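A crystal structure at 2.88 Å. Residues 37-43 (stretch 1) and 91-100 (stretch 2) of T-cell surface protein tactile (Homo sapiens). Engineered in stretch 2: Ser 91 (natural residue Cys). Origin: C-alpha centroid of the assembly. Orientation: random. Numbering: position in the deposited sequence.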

# COMPACT_ATOMS: atom_id res chain seq x y z
N MET A 37 23.14 -23.05 -24.77
CA MET A 37 21.87 -23.73 -25.06
C MET A 37 21.67 -24.93 -24.15
O MET A 37 22.64 -25.59 -23.78
CB MET A 37 21.74 -24.14 -26.53
CG MET A 37 22.96 -24.82 -27.11
SD MET A 37 22.91 -24.72 -28.91
CE MET A 37 23.47 -23.02 -29.16
N GLN A 38 20.41 -25.20 -23.76
CA GLN A 38 20.09 -26.30 -22.86
C GLN A 38 18.78 -27.01 -23.21
O GLN A 38 17.92 -26.43 -23.87
CB GLN A 38 20.04 -25.80 -21.39
CG GLN A 38 18.97 -24.75 -21.11
CD GLN A 38 19.12 -24.14 -19.74
OE1 GLN A 38 20.11 -23.47 -19.44
NE2 GLN A 38 18.11 -24.31 -18.90
N TRP A 39 18.66 -28.26 -22.75
CA TRP A 39 17.48 -29.13 -22.86
C TRP A 39 17.05 -29.52 -21.46
O TRP A 39 17.91 -29.83 -20.62
CB TRP A 39 17.77 -30.38 -23.71
CG TRP A 39 17.51 -30.23 -25.18
CD1 TRP A 39 18.43 -30.30 -26.19
CD2 TRP A 39 16.24 -30.03 -25.81
NE1 TRP A 39 17.81 -30.10 -27.40
CE2 TRP A 39 16.47 -29.93 -27.20
CE3 TRP A 39 14.92 -29.89 -25.33
CZ2 TRP A 39 15.43 -29.72 -28.12
CZ3 TRP A 39 13.90 -29.69 -26.25
CH2 TRP A 39 14.16 -29.61 -27.62
N SER A 40 15.74 -29.48 -21.18
CA SER A 40 15.20 -29.83 -19.86
C SER A 40 13.76 -30.33 -19.95
O SER A 40 13.03 -29.92 -20.84
CB SER A 40 15.28 -28.64 -18.91
OG SER A 40 14.64 -27.49 -19.44
N LYS A 41 13.37 -31.21 -19.02
CA LYS A 41 12.01 -31.72 -18.92
C LYS A 41 11.29 -30.93 -17.83
O LYS A 41 11.81 -30.82 -16.71
CB LYS A 41 11.98 -33.24 -18.65
CG LYS A 41 10.61 -33.87 -18.91
CD LYS A 41 10.58 -35.34 -18.54
CE LYS A 41 9.22 -35.95 -18.81
NZ LYS A 41 9.15 -37.37 -18.39
N VAL A 42 10.13 -30.34 -18.16
CA VAL A 42 9.36 -29.53 -17.21
C VAL A 42 8.07 -30.25 -16.80
O VAL A 42 7.26 -30.63 -17.64
CB VAL A 42 9.09 -28.08 -17.69
CG1 VAL A 42 10.32 -27.20 -17.48
CG2 VAL A 42 8.63 -28.02 -19.14
N THR A 43 7.94 -30.47 -15.48
CA THR A 43 6.80 -31.11 -14.81
C THR A 43 6.50 -30.25 -13.57
O THR A 43 6.14 -29.08 -13.73
CB THR A 43 7.09 -32.59 -14.50
OG1 THR A 43 8.36 -32.70 -13.84
CG2 THR A 43 7.06 -33.49 -15.74
N SER A 91 5.82 -44.86 -22.03
CA SER A 91 4.88 -43.90 -21.43
C SER A 91 5.57 -42.98 -20.40
O SER A 91 5.08 -41.87 -20.17
CB SER A 91 3.72 -44.64 -20.77
OG SER A 91 4.16 -45.51 -19.74
N SER A 92 6.68 -43.42 -19.79
CA SER A 92 7.45 -42.66 -18.80
C SER A 92 8.21 -41.48 -19.43
O SER A 92 8.51 -40.51 -18.74
CB SER A 92 8.43 -43.57 -18.06
OG SER A 92 9.28 -44.26 -18.95
N VAL A 93 8.51 -41.57 -20.74
CA VAL A 93 9.23 -40.55 -21.52
C VAL A 93 8.27 -39.38 -21.87
O VAL A 93 8.74 -38.26 -22.09
CB VAL A 93 9.89 -41.15 -22.80
CG1 VAL A 93 10.94 -40.21 -23.38
CG2 VAL A 93 10.50 -42.52 -22.52
N SER A 94 6.95 -39.64 -21.90
CA SER A 94 5.92 -38.63 -22.21
C SER A 94 5.98 -37.45 -21.24
O SER A 94 6.10 -37.64 -20.03
CB SER A 94 4.53 -39.27 -22.18
OG SER A 94 3.51 -38.34 -22.50
N GLY A 95 5.95 -36.24 -21.80
CA GLY A 95 6.00 -35.00 -21.04
C GLY A 95 6.45 -33.79 -21.84
O GLY A 95 6.69 -33.89 -23.05
N ARG A 96 6.57 -32.64 -21.16
CA ARG A 96 6.99 -31.38 -21.76
C ARG A 96 8.51 -31.23 -21.70
O ARG A 96 9.10 -31.34 -20.63
CB ARG A 96 6.32 -30.19 -21.06
CG ARG A 96 4.95 -29.82 -21.62
CD ARG A 96 4.12 -29.02 -20.63
NE ARG A 96 4.73 -27.73 -20.28
CZ ARG A 96 4.40 -26.56 -20.82
NH1 ARG A 96 3.44 -26.49 -21.73
NH2 ARG A 96 5.01 -25.45 -20.43
N TYR A 97 9.13 -30.99 -22.87
CA TYR A 97 10.57 -30.79 -23.03
C TYR A 97 10.82 -29.39 -23.57
O TYR A 97 10.33 -29.05 -24.65
CB TYR A 97 11.17 -31.86 -23.97
CG TYR A 97 11.17 -33.25 -23.38
CD1 TYR A 97 12.23 -33.71 -22.62
CD2 TYR A 97 10.11 -34.13 -23.62
CE1 TYR A 97 12.24 -35.00 -22.09
CE2 TYR A 97 10.10 -35.42 -23.10
CZ TYR A 97 11.17 -35.85 -22.33
OH TYR A 97 11.18 -37.12 -21.81
N GLU A 98 11.57 -28.57 -22.82
CA GLU A 98 11.87 -27.20 -23.20
C GLU A 98 13.34 -27.02 -23.58
O GLU A 98 14.22 -27.57 -22.91
CB GLU A 98 11.52 -26.24 -22.05
CG GLU A 98 11.51 -24.77 -22.43
CD GLU A 98 11.74 -23.79 -21.30
OE1 GLU A 98 12.77 -23.09 -21.33
OE2 GLU A 98 10.88 -23.71 -20.39
N CYS A 99 13.59 -26.24 -24.64
CA CYS A 99 14.93 -25.88 -25.08
C CYS A 99 15.08 -24.37 -24.93
O CYS A 99 14.14 -23.61 -25.20
CB CYS A 99 15.25 -26.36 -26.50
SG CYS A 99 14.74 -25.24 -27.83
N MET A 100 16.24 -23.93 -24.44
CA MET A 100 16.54 -22.52 -24.26
C MET A 100 17.80 -22.18 -25.03
O MET A 100 18.85 -22.79 -24.79
CB MET A 100 16.68 -22.19 -22.77
CG MET A 100 16.51 -20.72 -22.47
SD MET A 100 16.72 -20.33 -20.72
CE MET A 100 15.14 -20.88 -20.06

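The contact between these two stretches of tactile is an antiparallel pairing of neighbouring β-strands, held by backbone hydrogen bonds and finished on one face by the CH groups of Lys 41 and Cys 99 laid against aromatic rings. It illustrates a general principle: in a β-sheet the backbone fixes the register, and the register then decides which side chains must meet.

The strands 37-42 and 95-100 run at 150° to one another and approach to 4.6 Å between axes, burying 695 Å² in total. Hydrogen-bonded and non-hydrogen-bonded pairs alternate along them. Gln 38 and Met 100 form the first hydrogen-bonded pair, with Gln 38 N donating to Met 100 O and Met 100 N donating to Gln 38 O, both at 3.1 Å. Two residues on, the same reciprocal ring recurs: Ser 40 N reaches Glu 98 O at 3.0 Å, and Glu 98 N reaches Ser 40 O at 2.8 Å. Farther along, Val 42 N donates to Arg 96 O at 2.9 Å. Between these rungs lie the closer pairs, Trp 39 with Cys 99 and Lys 41 with Tyr 97, whose CA atoms are 4.7 and 4.5 Å apart. Here CA-H groups approach carbonyls already engaged by amides, as in the 3.3 Å contact of Cys 99 CA with Gln 38 O and the 3.4 Å contact of Lys 41 CA with Arg 96 O.

Because successive side chains alternate, Trp 39, Lys 41, Tyr 97 and Cys 99 share one face. The indole of Trp 39 presents its six-membered ring to Cys 99, whose CB sits 3.5 Å from the centroid of that ring and almost exactly on its normal. This is a CH-π contact, in which a weakly polarised C-H group meets the electron-rich face of an aromatic system. Cys 99 SG lies more obliquely, 4.7 Å from the same centroid, and is covalently bonded elsewhere in the structure. At the edge of the indole, near its plane, lies Tyr 97 O, 4.0 Å from Trp 39 CZ3, and Trp 39 CZ3 also makes apolar contact with Tyr 97 CB at 4.2 Å.

Lys 41 shows how a long side chain can serve two chemistries. Its CG lies over the ring of Tyr 97, 4.0 Å from the centroid, while the fully extended chain carries the ammonium to the loop preceding the second strand. There Lys 41 NZ makes a weak hydrogen bond to Ser 94 O at 3.5 Å and lies 3.2 Å from Ser 92 O. Tyr 97 OH reaches the same loop, donating to Val 93 O at 2.7 Å. Gly 95 leaves room for the lysine: an ideal CB there would lie 2.6 Å from Lys 41 CE, a clash.

The other face, bearing Gln 38, Ser 40, Val 42, Arg 96, Glu 98 and Met 100, is joined by van der Waals contact. Gln 38 CG meets Met 100 CB at 3.8 Å, and Val 42 CG2 meets Arg 96 CB at 3.7 Å, so aliphatic portions pack even where the side chains are polar or charged.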